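Long-range contact in S-adenosylmethionine:tRNA ribosyltransferase-isomerase (Thermotoga maritima, PDB 1VKY), which probably transfers and isomerises the ribose moiety of S-adenosylmethionine onto the 7-aminomethyl group of preQ1-modified tRNA, giving epoxyqueuosine in the tRNA: residues Ile102-Val107 and Asp135-Leu140. Sequence-based numbering, arbitrary orientation.
Sequences IWKCLV and DGTRIL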
ATOM      1  N   ILE B 102      23.404 -15.300 -21.545  1.00 32.18           N
ATOM      2  CA  ILE B 102      23.323 -16.703 -21.091  1.00 27.88           C
ATOM      3  C   ILE B 102      22.385 -16.762 -19.867  1.00 29.42           C
ATOM      4  O   ILE B 102      22.664 -16.184 -18.789  1.00 30.59           O
ATOM      5  CB  ILE B 102      24.741 -17.322 -20.776  1.00 29.13           C
ATOM      6  CG1 ILE B 102      25.690 -17.155 -21.953  1.00 29.05           C
ATOM      7  CG2 ILE B 102      24.613 -18.806 -20.432  1.00 28.94           C
ATOM      8  CD1 ILE B 102      27.057 -17.773 -21.751  1.00 30.98           C
ATOM      9  N   TRP B 103      21.261 -17.454 -20.057  1.00 25.53           N
ATOM     10  CA  TRP B 103      20.189 -17.528 -19.087  1.00 27.17           C
ATOM     11  C   TRP B 103      19.721 -18.948 -18.817  1.00 25.46           C
ATOM     12  O   TRP B 103      19.608 -19.752 -19.748  1.00 27.35           O
ATOM     13  CB  TRP B 103      18.986 -16.751 -19.642  1.00 27.57           C
ATOM     14  CG  TRP B 103      19.181 -15.286 -19.674  1.00 29.00           C
ATOM     15  CD1 TRP B 103      19.940 -14.565 -20.573  1.00 29.70           C
ATOM     16  CD2 TRP B 103      18.617 -14.344 -18.779  1.00 26.33           C
ATOM     17  NE1 TRP B 103      19.875 -13.231 -20.271  1.00 29.73           N
ATOM     18  CE2 TRP B 103      19.075 -13.064 -19.172  1.00 32.48           C
ATOM     19  CE3 TRP B 103      17.772 -14.443 -17.677  1.00 26.52           C
ATOM     20  CZ2 TRP B 103      18.700 -11.903 -18.511  1.00 30.30           C
ATOM     21  CZ3 TRP B 103      17.388 -13.293 -17.034  1.00 32.82           C
ATOM     22  CH2 TRP B 103      17.864 -12.037 -17.454  1.00 31.19           C
ATOM     23  N   LYS B 104      19.417 -19.239 -17.547  1.00 24.43           N
ATOM     24  CA  LYS B 104      18.639 -20.397 -17.187  1.00 26.13           C
ATOM     25  C   LYS B 104      17.219 -20.063 -17.522  1.00 25.23           C
ATOM     26  O   LYS B 104      16.717 -19.026 -17.102  1.00 27.30           O
ATOM     27  CB  LYS B 104      18.716 -20.714 -15.694  1.00 28.65           C
ATOM     28  CG  LYS B 104      20.038 -21.276 -15.279  1.00 39.12           C
ATOM     29  CD  LYS B 104      20.178 -21.342 -13.770  1.00 42.44           C
ATOM     30  CE  LYS B 104      19.171 -22.250 -13.122  1.00 39.54           C
ATOM     31  NZ  LYS B 104      19.597 -23.641 -13.239  1.00 38.60           N
ATOM     32  N   CYS B 105      16.581 -20.958 -18.259  1.00 27.01           N
ATOM     33  CA  CYS B 105      15.253 -20.734 -18.810  1.00 27.48           C
ATOM     34  C   CYS B 105      14.360 -21.919 -18.548  1.00 28.51           C
ATOM     35  O   CYS B 105      14.806 -23.056 -18.452  1.00 24.71           O
ATOM     36  CB  CYS B 105      15.341 -20.537 -20.327  1.00 27.31           C
ATOM     37  SG  CYS B 105      16.289 -19.073 -20.802  1.00 27.62           S
ATOM     38  N   LEU B 106      13.070 -21.630 -18.489  1.00 27.73           N
ATOM     39  CA  LEU B 106      12.055 -22.659 -18.481  1.00 30.55           C
ATOM     40  C   LEU B 106      11.641 -22.819 -19.935  1.00 30.82           C
ATOM     41  O   LEU B 106      11.246 -21.845 -20.566  1.00 32.93           O
ATOM     42  CB  LEU B 106      10.879 -22.201 -17.591  1.00 31.59           C
ATOM     43  CG  LEU B 106      10.377 -23.217 -16.606  1.00 37.68           C
ATOM     44  CD1 LEU B 106       9.595 -24.266 -17.387  1.00 51.91           C
ATOM     45  CD2 LEU B 106      11.510 -23.845 -15.822  1.00 34.71           C
ATOM     46  N   VAL B 107      11.782 -24.022 -20.477  1.00 30.05           N
ATOM     47  CA  VAL B 107      11.501 -24.273 -21.879  1.00 31.69           C
ATOM     48  C   VAL B 107      10.377 -25.309 -21.944  1.00 34.84           C
ATOM     49  O   VAL B 107      10.492 -26.376 -21.343  1.00 34.03           O
ATOM     50  CB  VAL B 107      12.759 -24.766 -22.607  1.00 31.80           C
ATOM     51  CG1 VAL B 107      12.427 -25.205 -23.992  1.00 39.82           C
ATOM     52  CG2 VAL B 107      13.811 -23.662 -22.642  1.00 28.69           C
ATOM     53  N   ASP B 135      17.546 -28.638 -11.841  1.00 29.53           N
ATOM     54  CA  ASP B 135      16.237 -28.085 -11.499  1.00 28.28           C
ATOM     55  C   ASP B 135      15.211 -28.188 -12.633  1.00 28.40           C
ATOM     56  O   ASP B 135      14.056 -27.817 -12.445  1.00 31.28           O
ATOM     57  CB  ASP B 135      16.361 -26.613 -11.004  1.00 29.10           C
ATOM     58  CG  ASP B 135      17.182 -25.693 -11.937  1.00 30.68           C
ATOM     59  OD1 ASP B 135      17.385 -26.007 -13.142  1.00 30.16           O
ATOM     60  OD2 ASP B 135      17.635 -24.585 -11.529  1.00 27.04           O
ATOM     61  N   GLY B 136      15.628 -28.673 -13.802  1.00 26.51           N
ATOM     62  CA  GLY B 136      14.725 -28.811 -14.962  1.00 27.55           C
ATOM     63  C   GLY B 136      14.765 -27.675 -15.975  1.00 26.82           C
ATOM     64  O   GLY B 136      14.005 -27.656 -16.935  1.00 27.63           O
ATOM     65  N   THR B 137      15.638 -26.702 -15.748  1.00 25.10           N
ATOM     66  CA  THR B 137      15.758 -25.585 -16.656  1.00 22.93           C
ATOM     67  C   THR B 137      16.714 -25.978 -17.755  1.00 22.74           C
ATOM     68  O   THR B 137      17.289 -27.076 -17.734  1.00 24.78           O
ATOM     69  CB  THR B 137      16.266 -24.361 -15.909  1.00 23.60           C
ATOM     70  OG1 THR B 137      17.480 -24.703 -15.229  1.00 26.15           O
ATOM     71  CG2 THR B 137      15.265 -23.952 -14.756  1.00 24.12           C
ATOM     72  N   ARG B 138      16.835 -25.084 -18.725  1.00 21.67           N
ATOM     73  CA  ARG B 138      17.747 -25.196 -19.848  1.00 24.02           C
ATOM     74  C   ARG B 138      18.634 -23.977 -19.784  1.00 23.63           C
ATOM     75  O   ARG B 138      18.150 -22.879 -19.562  1.00 25.05           O
ATOM     76  CB  ARG B 138      16.963 -25.175 -21.159  1.00 25.17           C
ATOM     77  CG  ARG B 138      16.611 -26.549 -21.728  1.00 33.51           C
ATOM     78  CD  ARG B 138      16.282 -27.533 -20.703  1.00 39.83           C
ATOM     79  NE  ARG B 138      15.754 -28.783 -21.205  1.00 37.61           N
ATOM     80  CZ  ARG B 138      15.167 -29.650 -20.401  1.00 41.12           C
ATOM     81  NH1 ARG B 138      15.080 -29.393 -19.099  1.00 40.81           N
ATOM     82  NH2 ARG B 138      14.667 -30.776 -20.878  1.00 42.19           N
ATOM     83  N   ILE B 139      19.933 -24.173 -19.945  1.00 23.07           N
ATOM     84  CA  ILE B 139      20.840 -23.057 -20.043  1.00 22.29           C
ATOM     85  C   ILE B 139      20.935 -22.728 -21.510  1.00 24.24           C
ATOM     86  O   ILE B 139      21.347 -23.548 -22.311  1.00 25.04           O
ATOM     87  CB  ILE B 139      22.211 -23.397 -19.433  1.00 24.87           C
ATOM     88  CG1 ILE B 139      22.089 -23.576 -17.907  1.00 24.80           C
ATOM     89  CG2 ILE B 139      23.160 -22.271 -19.695  1.00 23.50           C
ATOM     90  CD1 ILE B 139      21.519 -24.870 -17.489  1.00 34.13           C
ATOM     91  N   LEU B 140      20.551 -21.512 -21.853  1.00 23.70           N
ATOM     92  CA  LEU B 140      20.516 -21.080 -23.239  1.00 26.88           C
ATOM     93  C   LEU B 140      21.487 -19.939 -23.457  1.00 26.24           C
ATOM     94  O   LEU B 140      21.508 -18.976 -22.702  1.00 26.74           O
ATOM     95  CB  LEU B 140      19.114 -20.596 -23.588  1.00 27.27           C
ATOM     96  CG  LEU B 140      18.065 -21.550 -24.172  1.00 32.06           C
ATOM     97  CD1 LEU B 140      18.153 -22.970 -23.773  1.00 26.57           C
ATOM     98  CD2 LEU B 140      16.739 -21.017 -23.818  1.00 28.70           C
TER
HETATM   99  O   HOH W   1      12.810 -26.007 -18.863  1.00 53.96           O
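Lys104 and Asp135 meet tip to tip where the turn of residues 135-137 leads into strand 138-143, beside strand 102-108, its antiparallel neighbour in the six-stranded sheet of this queuosine biosynthesis protein. Trp103 with Leu140 and Cys105 with Arg138 form the hydrogen-bonded pairs. On the face of Cys105 and Leu140 the packing is close: Cys105 SG, anti to its carbonyl carbon (chi1 -63°), lies 3.6 Å from Leu140 CD2, and the Val107 and Arg138 side chains cross at about a right angle, with CG2 of Val107 3.8 Å from CB of Arg138. The looser part is at Ile102 and Ile139, both partly exposed, where Ile139 CG1 stays 4.1 Å from Lys104 CG. Past the last paired residues, a water accepts from Val107 N and donates to Gly136 O.

Bent at chi3 and chi4, the Lys104 chain brings NZ to the syn side of Asp135 OD2 (2.8 Å) and also to Thr137 OG1 (3.1 Å). Asp135 OD1 closes an Asx turn, accepting Thr137 N from above the carboxylate plane. An alanine at Asp135 would probably leave the Lys104 ammonium without its close carboxylate and the turn without its acceptor. Asp135 thus illustrates one carboxylate serving two ends: it probably offsets much of the lysine charge, with Glu278 only a long, weak ion partner, and shapes the turn entering the strand.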